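Local coordinates for meso-diaminopimelate dehydrogenase (PDB 3WGY), which catalyses the reversible NADP-dependent oxidative deamination of meso-diaminopimelate, here as an engineered variant binding the 2-oxo acid 4-methyl-2-oxovalerate, at residues B[151-154]-B[155-158]; B[219-222]-B[223-226]; B[238-241]-B[242-246]; B[210-213]-B[214-218]. The protein carries 6 engineered substitutions. One frame throughout, in Å; residues are numbered along the deposited sequence.

Contact 1: B[151-154]-B[155-158]. Engineered in segment 151-154: Leu154 (natural residue Gln). With COI (2-oxo-4-methylpentanoic acid), chain C.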
loop_
_atom_site.group_PDB
_atom_site.type_symbol
_atom_site.label_atom_id
_atom_site.label_comp_id
_atom_site.label_asym_id
_atom_site.label_seq_id
_atom_site.Cartn_x
_atom_site.Cartn_y
_atom_site.Cartn_z
ATOM N N GLY B 151 -2.241 -20.553 5.229
ATOM C CA GLY B 151 -3.663 -20.630 5.458
ATOM C C GLY B 151 -4.193 -21.922 4.885
ATOM O O GLY B 151 -3.494 -22.616 4.142
ATOM N N VAL B 152 -5.429 -22.252 5.227
ATOM C CA VAL B 152 -6.042 -23.474 4.772
ATOM C C VAL B 152 -6.665 -23.357 3.389
ATOM O O VAL B 152 -7.117 -22.286 2.978
ATOM C CB VAL B 152 -7.126 -23.928 5.761
ATOM C CG1 VAL B 152 -7.663 -25.274 5.336
ATOM C CG2 VAL B 152 -6.568 -23.981 7.181
ATOM N N SER B 153 -6.651 -24.469 2.662
ATOM C CA SER B 153 -7.266 -24.533 1.341
ATOM C C SER B 153 -8.377 -25.557 1.512
ATOM O O SER B 153 -8.147 -26.759 1.409
ATOM C CB SER B 153 -6.266 -25.015 0.297
ATOM O OG SER B 153 -5.122 -24.183 0.281
ATOM N N LEU B 154 -9.581 -25.069 1.790
ATOM C CA LEU B 154 -10.732 -25.943 2.025
ATOM C C LEU B 154 -10.778 -27.171 1.129
ATOM O O LEU B 154 -10.922 -28.295 1.618
ATOM C CB LEU B 154 -12.040 -25.149 1.897
ATOM C CG LEU B 154 -13.352 -25.869 2.236
ATOM C CD1 LEU B 154 -13.813 -26.675 1.036
ATOM C CD2 LEU B 154 -13.172 -26.758 3.469
ATOM N N GLY B 155 -10.659 -26.952 -0.177
ATOM C CA GLY B 155 -10.698 -28.056 -1.112
ATOM C C GLY B 155 -9.714 -29.137 -0.724
ATOM O O GLY B 155 -10.054 -30.318 -0.710
ATOM N N HIS B 156 -8.493 -28.727 -0.401
ATOM C CA HIS B 156 -7.444 -29.659 -0.020
ATOM C C HIS B 156 -7.763 -30.479 1.229
ATOM O O HIS B 156 -7.408 -31.655 1.306
ATOM C CB HIS B 156 -6.128 -28.905 0.164
ATOM C CG HIS B 156 -5.582 -28.336 -1.110
ATOM N ND1 HIS B 156 -6.271 -27.408 -1.866
ATOM C CD2 HIS B 156 -4.417 -28.567 -1.760
ATOM C CE1 HIS B 156 -5.551 -27.091 -2.926
ATOM N NE2 HIS B 156 -4.424 -27.781 -2.886
ATOM N N SER B 157 -8.430 -29.862 2.203
ATOM C CA SER B 157 -8.799 -30.559 3.431
ATOM C C SER B 157 -9.829 -31.634 3.132
ATOM O O SER B 157 -9.802 -32.710 3.728
ATOM C CB SER B 157 -9.354 -29.580 4.466
ATOM O OG SER B 157 -8.310 -28.798 5.022
ATOM N N ASP B 158 -10.747 -31.332 2.217
ATOM C CA ASP B 158 -11.763 -32.299 1.817
ATOM C C ASP B 158 -11.057 -33.404 1.039
ATOM O O ASP B 158 -11.355 -34.585 1.209
ATOM C CB ASP B 158 -12.819 -31.648 0.916
ATOM C CG ASP B 158 -13.611 -30.566 1.625
ATOM O OD1 ASP B 158 -13.984 -30.770 2.802
ATOM O OD2 ASP B 158 -13.876 -29.518 0.997
HETATM C C1 COI C . -9.497 -24.469 -1.342
HETATM O O1 COI C . -8.695 -25.421 -1.397
HETATM O O2 COI C . -9.293 -23.522 -0.547
HETATM C C2 COI C . -10.734 -24.450 -2.243
HETATM O O3 COI C . -10.969 -25.357 -3.042
HETATM C C3 COI C . -11.663 -23.247 -2.085
HETATM C C4 COI C . -12.830 -23.611 -1.162
HETATM C C5 COI C . -13.717 -22.383 -0.952
HETATM C C6 COI C . -13.652 -24.737 -1.791
#
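With chi1 at -67°, His156 carries CG beside its own backbone N, which places the imidazole beside Ser153, with ND1 3.2 Å from Ser153 CB. Ser153 OG, likewise beside its backbone N (chi1 -57°), lies over one face of the imidazole, offset toward its rim. The ring edge is turned to the ligand: His156 ND1 donates to O1 of the 2-oxo-4-methylpentanoate in the ring plane, at 3.2 Å and a fairly straight 155°. His156 N adds a weak bond to the same O1. The ligand's other carboxylate oxygen, O2, lies 2.8 Å from Leu154 N, and Gly155 N is equally near O1. Leu154 is an engineered replacement of Gln; its CB packs 3.5 Å from ligand C4. Behind the pocket the first helical turn closes through Ser157 N to Ser153 O, at 3.2 Å, and Asp158 N to Leu154 O, at 3.1 Å. Ser153 is the N-cap residue, though its side chain makes no capping bond; Ser157 OG accepts a hydrogen bond from Gln171 N of strand 166-175. A carboxylate set against the start of helix 154-162 would probably be stabilised by the N-H groups of the first turn and the helix dipole.

Contact 2: B[219-222]-B[223-226]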
loop_
_atom_site.group_PDB
_atom_site.type_symbol
_atom_site.label_atom_id
_atom_site.label_comp_id
_atom_site.label_asym_id
_atom_site.label_seq_id
_atom_site.Cartn_x
_atom_site.Cartn_y
_atom_site.Cartn_z
ATOM N N LYS B 219 0.659 -37.038 -1.044
ATOM C CA LYS B 219 1.720 -36.416 -1.824
ATOM C C LYS B 219 1.570 -36.556 -3.343
ATOM O O LYS B 219 1.783 -35.593 -4.086
ATOM C CB LYS B 219 3.078 -36.978 -1.404
ATOM C CG LYS B 219 3.497 -36.630 0.010
ATOM C CD LYS B 219 4.984 -36.884 0.183
ATOM C CE LYS B 219 5.461 -36.532 1.578
ATOM N NZ LYS B 219 6.934 -36.312 1.620
ATOM N N THR B 220 1.206 -37.746 -3.809
ATOM C CA THR B 220 1.062 -37.972 -5.246
ATOM C C THR B 220 -0.312 -37.607 -5.797
ATOM O O THR B 220 -0.580 -37.825 -6.976
ATOM C CB THR B 220 1.342 -39.447 -5.613
ATOM O OG1 THR B 220 0.341 -40.282 -5.017
ATOM C CG2 THR B 220 2.712 -39.872 -5.114
ATOM N N MET B 221 -1.181 -37.056 -4.955
ATOM C CA MET B 221 -2.523 -36.687 -5.397
ATOM C C MET B 221 -2.501 -35.595 -6.459
ATOM O O MET B 221 -2.018 -34.488 -6.217
ATOM C CB MET B 221 -3.370 -36.217 -4.222
ATOM C CG MET B 221 -4.820 -35.978 -4.599
ATOM S SD MET B 221 -5.778 -35.359 -3.228
ATOM C CE MET B 221 -6.059 -36.870 -2.308
ATOM N N PRO B 222 -3.044 -35.895 -7.648
ATOM C CA PRO B 222 -3.098 -34.954 -8.770
ATOM C C PRO B 222 -4.094 -33.823 -8.552
ATOM O O PRO B 222 -5.085 -33.980 -7.837
ATOM C CB PRO B 222 -3.481 -35.847 -9.941
ATOM C CG PRO B 222 -4.399 -36.829 -9.296
ATOM C CD PRO B 222 -3.661 -37.182 -8.019
ATOM N N ASP B 223 -3.810 -32.686 -9.178
ATOM C CA ASP B 223 -4.646 -31.493 -9.085
ATOM C C ASP B 223 -4.544 -30.805 -7.723
ATOM O O ASP B 223 -4.978 -29.663 -7.582
ATOM C CB ASP B 223 -6.121 -31.825 -9.368
ATOM C CG ASP B 223 -6.318 -32.571 -10.681
ATOM O OD1 ASP B 223 -5.774 -32.123 -11.712
ATOM O OD2 ASP B 223 -7.026 -33.602 -10.680
ATOM N N TYR B 224 -3.974 -31.484 -6.729
ATOM C CA TYR B 224 -3.860 -30.895 -5.394
ATOM C C TYR B 224 -2.458 -30.791 -4.807
ATOM O O TYR B 224 -1.990 -29.696 -4.516
ATOM C CB TYR B 224 -4.733 -31.651 -4.388
ATOM C CG TYR B 224 -6.219 -31.562 -4.636
ATOM C CD1 TYR B 224 -6.832 -32.355 -5.606
ATOM C CD2 TYR B 224 -7.021 -30.704 -3.879
ATOM C CE1 TYR B 224 -8.207 -32.303 -5.814
ATOM C CE2 TYR B 224 -8.397 -30.643 -4.081
ATOM C CZ TYR B 224 -8.983 -31.448 -5.048
ATOM O OH TYR B 224 -10.345 -31.419 -5.240
ATOM N N PHE B 225 -1.788 -31.925 -4.635
ATOM C CA PHE B 225 -0.458 -31.932 -4.029
ATOM C C PHE B 225 0.713 -32.321 -4.929
ATOM O O PHE B 225 1.844 -31.899 -4.688
ATOM C CB PHE B 225 -0.461 -32.865 -2.815
ATOM C CG PHE B 225 -1.467 -32.498 -1.769
ATOM C CD1 PHE B 225 -1.186 -31.513 -0.830
ATOM C CD2 PHE B 225 -2.705 -33.128 -1.731
ATOM C CE1 PHE B 225 -2.125 -31.157 0.136
ATOM C CE2 PHE B 225 -3.656 -32.782 -0.770
ATOM C CZ PHE B 225 -3.365 -31.795 0.165
ATOM N N ALA B 226 0.442 -33.132 -5.945
ATOM C CA ALA B 226 1.468 -33.608 -6.867
ATOM C C ALA B 226 2.535 -32.579 -7.249
ATOM O O ALA B 226 3.728 -32.882 -7.229
ATOM C CB ALA B 226 0.808 -34.163 -8.131
#
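Met221 O is gripped by two backbone donors that reach it from opposite faces of its carbonyl plane. Ala226 N comes in at 2.8 Å from well above the plane, in a nearly straight bond, while Phe225 N reaches it at 3.0 Å with a smaller tilt. Bonds to the fourth and fifth residues along curl the chain into a compact loop, an alpha-turn nested in a pi-turn, with Asp223 at a positive phi of 72° on its outer bend. Lys219 O joins the closure through a CA-H...O contact to Ala226 CA at 3.4 Å. On the flank of this loop, Met221 meets both aromatic rings that follow it. Its chain runs extended through CG and then bends at chi3 (-79°), which brings SD beside both rings. SD sits 4.6 Å from the centroid of the Tyr224 ring, approaching obliquely, and 5.2 Å from the centroid of the Phe225 ring, at that ring's edge; both are Met-aromatic contacts. Closer to the backbone, Met221 CB packs against Phe225 CD2 at 4.0 Å. Pro222 O lies at the edge of the tyrosine ring, 3.3 Å from Tyr224 CD1 and in the ring plane. The loop links helix 211-219 to strand 230-234. Met221 and Tyr224 rest on Ala159 of helix 154-162, and the buried Phe225 packs against Ile160 of that helix, Cys201 of strand 197-205 and Thr230 of strand 230-234.

Contact 3: B[238-241]-B[242-246]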
loop_
_atom_site.group_PDB
_atom_site.type_symbol
_atom_site.label_atom_id
_atom_site.label_comp_id
_atom_site.label_asym_id
_atom_site.label_seq_id
_atom_site.Cartn_x
_atom_site.Cartn_y
_atom_site.Cartn_z
ATOM N N GLU B 238 -7.762 -34.748 19.126
ATOM C CA GLU B 238 -7.651 -33.682 20.118
ATOM C C GLU B 238 -6.745 -32.541 19.646
ATOM O O GLU B 238 -7.131 -31.370 19.697
ATOM C CB GLU B 238 -7.112 -34.234 21.444
ATOM C CG GLU B 238 -6.678 -33.146 22.421
ATOM C CD GLU B 238 -6.122 -33.681 23.735
ATOM O OE1 GLU B 238 -5.172 -34.488 23.718
ATOM O OE2 GLU B 238 -6.631 -33.280 24.798
ATOM N N GLU B 239 -5.542 -32.889 19.193
ATOM C CA GLU B 239 -4.581 -31.896 18.726
ATOM C C GLU B 239 -5.118 -31.158 17.513
ATOM O O GLU B 239 -4.829 -29.978 17.324
ATOM C CB GLU B 239 -3.255 -32.556 18.362
ATOM C CG GLU B 239 -2.732 -33.527 19.389
ATOM C CD GLU B 239 -1.438 -34.169 18.939
ATOM O OE1 GLU B 239 -0.361 -33.578 19.175
ATOM O OE2 GLU B 239 -1.508 -35.255 18.323
ATOM N N LEU B 240 -5.890 -31.852 16.683
ATOM C CA LEU B 240 -6.466 -31.214 15.508
ATOM C C LEU B 240 -7.442 -30.114 15.958
ATOM O O LEU B 240 -7.353 -28.968 15.514
ATOM C CB LEU B 240 -7.200 -32.245 14.644
ATOM C CG LEU B 240 -7.639 -31.729 13.275
ATOM C CD1 LEU B 240 -6.426 -31.211 12.530
ATOM C CD2 LEU B 240 -8.315 -32.837 12.483
ATOM N N LYS B 241 -8.361 -30.466 16.854
ATOM C CA LYS B 241 -9.341 -29.510 17.367
ATOM C C LYS B 241 -8.632 -28.368 18.102
ATOM O O LYS B 241 -8.983 -27.202 17.947
ATOM C CB LYS B 241 -10.311 -30.223 18.321
ATOM C CG LYS B 241 -11.286 -29.306 19.065
ATOM C CD LYS B 241 -12.487 -28.888 18.217
ATOM C CE LYS B 241 -13.736 -29.710 18.530
ATOM N NZ LYS B 241 -13.603 -31.157 18.186
ATOM N N LEU B 242 -7.621 -28.713 18.891
ATOM C CA LEU B 242 -6.871 -27.729 19.667
ATOM C C LEU B 242 -5.945 -26.786 18.908
ATOM O O LEU B 242 -5.908 -25.593 19.184
ATOM C CB LEU B 242 -6.028 -28.429 20.736
ATOM C CG LEU B 242 -6.686 -28.913 22.022
ATOM C CD1 LEU B 242 -5.656 -29.678 22.847
ATOM C CD2 LEU B 242 -7.219 -27.719 22.806
ATOM N N ASN B 243 -5.193 -27.314 17.952
ATOM C CA ASN B 243 -4.225 -26.479 17.263
ATOM C C ASN B 243 -4.446 -26.186 15.782
ATOM O O ASN B 243 -3.588 -25.587 15.135
ATOM C CB ASN B 243 -2.839 -27.100 17.465
ATOM C CG ASN B 243 -2.521 -27.348 18.934
ATOM O OD1 ASN B 243 -2.703 -26.466 19.778
ATOM N ND2 ASN B 243 -2.039 -28.549 19.246
ATOM N N HIS B 244 -5.587 -26.577 15.239
ATOM C CA HIS B 244 -5.810 -26.356 13.819
ATOM C C HIS B 244 -7.177 -25.808 13.500
ATOM O O HIS B 244 -7.909 -26.371 12.685
ATOM C CB HIS B 244 -5.563 -27.663 13.056
ATOM C CG HIS B 244 -4.146 -28.146 13.141
ATOM N ND1 HIS B 244 -3.129 -27.596 12.387
ATOM C CD2 HIS B 244 -3.567 -29.078 13.936
ATOM C CE1 HIS B 244 -1.984 -28.165 12.715
ATOM N NE2 HIS B 244 -2.222 -29.066 13.656
ATOM N N ALA B 245 -7.507 -24.699 14.148
ATOM C CA ALA B 245 -8.782 -24.034 13.942
ATOM C C ALA B 245 -8.846 -23.581 12.492
ATOM O O ALA B 245 -9.923 -23.513 11.903
ATOM C CB ALA B 245 -8.907 -22.836 14.884
ATOM N N GLY B 246 -7.679 -23.270 11.929
ATOM C CA GLY B 246 -7.589 -22.849 10.538
ATOM C C GLY B 246 -8.215 -21.507 10.188
ATOM O O GLY B 246 -8.650 -21.306 9.055
#
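Leu242 N bonds back to Glu238 O at 2.8 Å, and Asn243 N to Glu239 O at the same length: these two backbone hydrogen bonds are the last regular rungs of helix 237-243. A third, from His244 N to Leu240 O at 3.0 Å, is more bent, 130° at the hydrogen, as the chain leaves helical geometry at His244. Apolar contacts follow the same four-residue spacing. Leu240 and His244 cross at about a right angle: Leu240 CD1 touches His244 CB at 3.7 Å and His244 CD2 at 3.8 Å, meeting the imidazole obliquely. On the exposed side, Glu238 and Leu242 lie alongside each other and point the same way. Glu238 CG is anti to the backbone N (chi1 167°), which brings this methylene within 3.6 Å of Leu242 CD1. The polar ends of two other side chains are held from outside: Tyr172 OH is hydrogen-bonded to His244 ND1, and Thr236 N donates to Glu239 OE2. The helix packs its Leu240 side on Asn168 and Ile170 of strand 166-175 and on Ile235, just after strand 230-234; His244 packs on Ile170 and Ile235, and its ring meets that of Tyr202 of strand 197-205.

Contact 4: B[210-213]-B[214-218]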
loop_
_atom_site.group_PDB
_atom_site.type_symbol
_atom_site.label_atom_id
_atom_site.label_comp_id
_atom_site.label_asym_id
_atom_site.label_seq_id
_atom_site.Cartn_x
_atom_site.Cartn_y
_atom_site.Cartn_z
ATOM N N ASP B 210 -2.266 -47.570 7.823
ATOM C CA ASP B 210 -1.027 -47.658 7.019
ATOM C C ASP B 210 -0.557 -46.222 6.743
ATOM O O ASP B 210 -0.841 -45.639 5.695
ATOM C CB ASP B 210 -1.241 -48.389 5.684
ATOM C CG ASP B 210 0.074 -48.734 4.983
ATOM O OD1 ASP B 210 1.021 -47.925 5.036
ATOM O OD2 ASP B 210 0.161 -49.812 4.364
ATOM N N LEU B 211 0.173 -45.672 7.708
ATOM C CA LEU B 211 0.676 -44.308 7.658
ATOM C C LEU B 211 1.571 -43.961 6.466
ATOM O O LEU B 211 1.426 -42.892 5.874
ATOM C CB LEU B 211 1.408 -44.006 8.964
ATOM C CG LEU B 211 0.624 -44.352 10.238
ATOM C CD1 LEU B 211 1.434 -43.941 11.455
ATOM C CD2 LEU B 211 -0.734 -43.654 10.230
ATOM N N LYS B 212 2.500 -44.843 6.111
ATOM C CA LYS B 212 3.373 -44.556 4.983
ATOM C C LYS B 212 2.554 -44.451 3.696
ATOM O O LYS B 212 2.857 -43.640 2.821
ATOM C CB LYS B 212 4.448 -45.641 4.840
ATOM C CG LYS B 212 5.576 -45.269 3.889
ATOM C CD LYS B 212 6.312 -44.019 4.359
ATOM C CE LYS B 212 7.389 -43.606 3.385
ATOM N NZ LYS B 212 8.004 -42.316 3.788
ATOM N N LYS B 213 1.497 -45.252 3.599
ATOM C CA LYS B 213 0.640 -45.266 2.421
ATOM C C LYS B 213 -0.251 -44.022 2.294
ATOM O O LYS B 213 -0.542 -43.562 1.182
ATOM C CB LYS B 213 -0.223 -46.525 2.439
ATOM C CG LYS B 213 -0.774 -46.899 1.084
ATOM C CD LYS B 213 -0.391 -48.327 0.692
ATOM C CE LYS B 213 -1.082 -49.365 1.568
ATOM N NZ LYS B 213 -0.784 -50.766 1.124
ATOM N N ILE B 214 -0.694 -43.488 3.425
ATOM C CA ILE B 214 -1.531 -42.290 3.418
ATOM C C ILE B 214 -0.664 -41.127 2.958
ATOM O O ILE B 214 -1.071 -40.316 2.127
ATOM C CB ILE B 214 -2.076 -41.978 4.834
ATOM C CG1 ILE B 214 -3.139 -43.002 5.223
ATOM C CG2 ILE B 214 -2.642 -40.568 4.878
ATOM C CD1 ILE B 214 -3.614 -42.865 6.659
ATOM N N GLU B 215 0.544 -41.077 3.506
ATOM C CA GLU B 215 1.510 -40.039 3.192
ATOM C C GLU B 215 1.790 -39.953 1.701
ATOM O O GLU B 215 1.926 -38.861 1.144
ATOM C CB GLU B 215 2.818 -40.320 3.924
ATOM C CG GLU B 215 3.832 -39.209 3.841
ATOM C CD GLU B 215 5.176 -39.642 4.364
ATOM O OE1 GLU B 215 5.225 -40.653 5.098
ATOM O OE2 GLU B 215 6.180 -38.974 4.049
ATOM N N GLN B 216 1.885 -41.108 1.051
ATOM C CA GLN B 216 2.163 -41.133 -0.374
ATOM C C GLN B 216 0.914 -40.919 -1.223
ATOM O O GLN B 216 1.003 -40.430 -2.349
ATOM C CB GLN B 216 2.875 -42.441 -0.736
ATOM C CG GLN B 216 4.190 -42.623 0.027
ATOM C CD GLN B 216 5.161 -41.466 -0.188
ATOM O OE1 GLN B 216 5.604 -41.211 -1.306
ATOM N NE2 GLN B 216 5.492 -40.764 0.888
ATOM N N ASP B 217 -0.251 -41.272 -0.690
ATOM C CA ASP B 217 -1.489 -41.055 -1.426
ATOM C C ASP B 217 -1.779 -39.555 -1.468
ATOM O O ASP B 217 -2.321 -39.038 -2.447
ATOM C CB ASP B 217 -2.645 -41.784 -0.750
ATOM C CG ASP B 217 -2.558 -43.281 -0.930
ATOM O OD1 ASP B 217 -1.549 -43.744 -1.506
ATOM O OD2 ASP B 217 -3.485 -43.990 -0.497
ATOM N N ILE B 218 -1.410 -38.863 -0.397
ATOM C CA ILE B 218 -1.618 -37.426 -0.310
ATOM C C ILE B 218 -0.617 -36.703 -1.203
ATOM O O ILE B 218 -0.995 -35.870 -2.028
ATOM C CB ILE B 218 -1.467 -36.928 1.154
ATOM C CG1 ILE B 218 -2.656 -37.410 1.989
ATOM C CG2 ILE B 218 -1.406 -35.405 1.192
ATOM C CD1 ILE B 218 -2.570 -37.062 3.462
#
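Ile214 N donates to Asp210 O at 3.1 Å and opens the backbone ladder of helix 211-219. Glu215 N follows to Leu211 O, Gln216 N to Lys212 O at 3.2 Å, and Asp217 N to Lys213 O at 3.0 Å, so the carbonyls of residues 210-213 are each satisfied by an amide four residues on. Asp210 is the N-cap. Its OD1 accepts from Lys213 N at 3.1 Å, the N-H arriving from above the carboxylate plane, and its OD2 forms a salt bridge with Lys213 NZ at 3.5 Å. One lysine thus holds both carboxylate oxygens, by its amide and by its folded-back ammonium. A second ion pair lies further round the turn, where Lys212 NZ and Glu215 OE1 meet at 3.5 Å in a salt bridge whose hydrogen bond is weak. The lysine chain bends at chi2 (61°) and crosses the extended glutamate obliquely. Beyond the turn, Lys219 NZ makes a long, weak ion pair with Glu215 OE2, and Gln216 O accepts from Thr220 OG1. The helix is the middle element of a beta-alpha-beta unit between strands 197-205 and 230-234: Leu211 and Ile214 press on Phe234, while Ile218 reaches Cys201, Val203 and Val232.

Overall arrangement
Contact 1 carries the 2-oxo acid site, and the centres of contacts 2, 3 and 4 lie about 13, 14 and 18 Å from its own. In contact 2 the rings of Tyr224 and Phe225 both meet the His156 imidazole edge-to-face, and the Tyr224 side chain is about 6 Å from the ligand, consistent with a second-shell role for this loop. Contact 4 leads directly into contact 2 along the chain, where Phe225 CB packs 3.2 Å from Ile218 O, but stays about 7 Å from contact 1 at the nearest atoms. Contact 3 touches contact 1 elsewhere, with Val152 CG2 3.7 Å from Gly246 CA, and lies about 24 Å from contact 2, centre to centre.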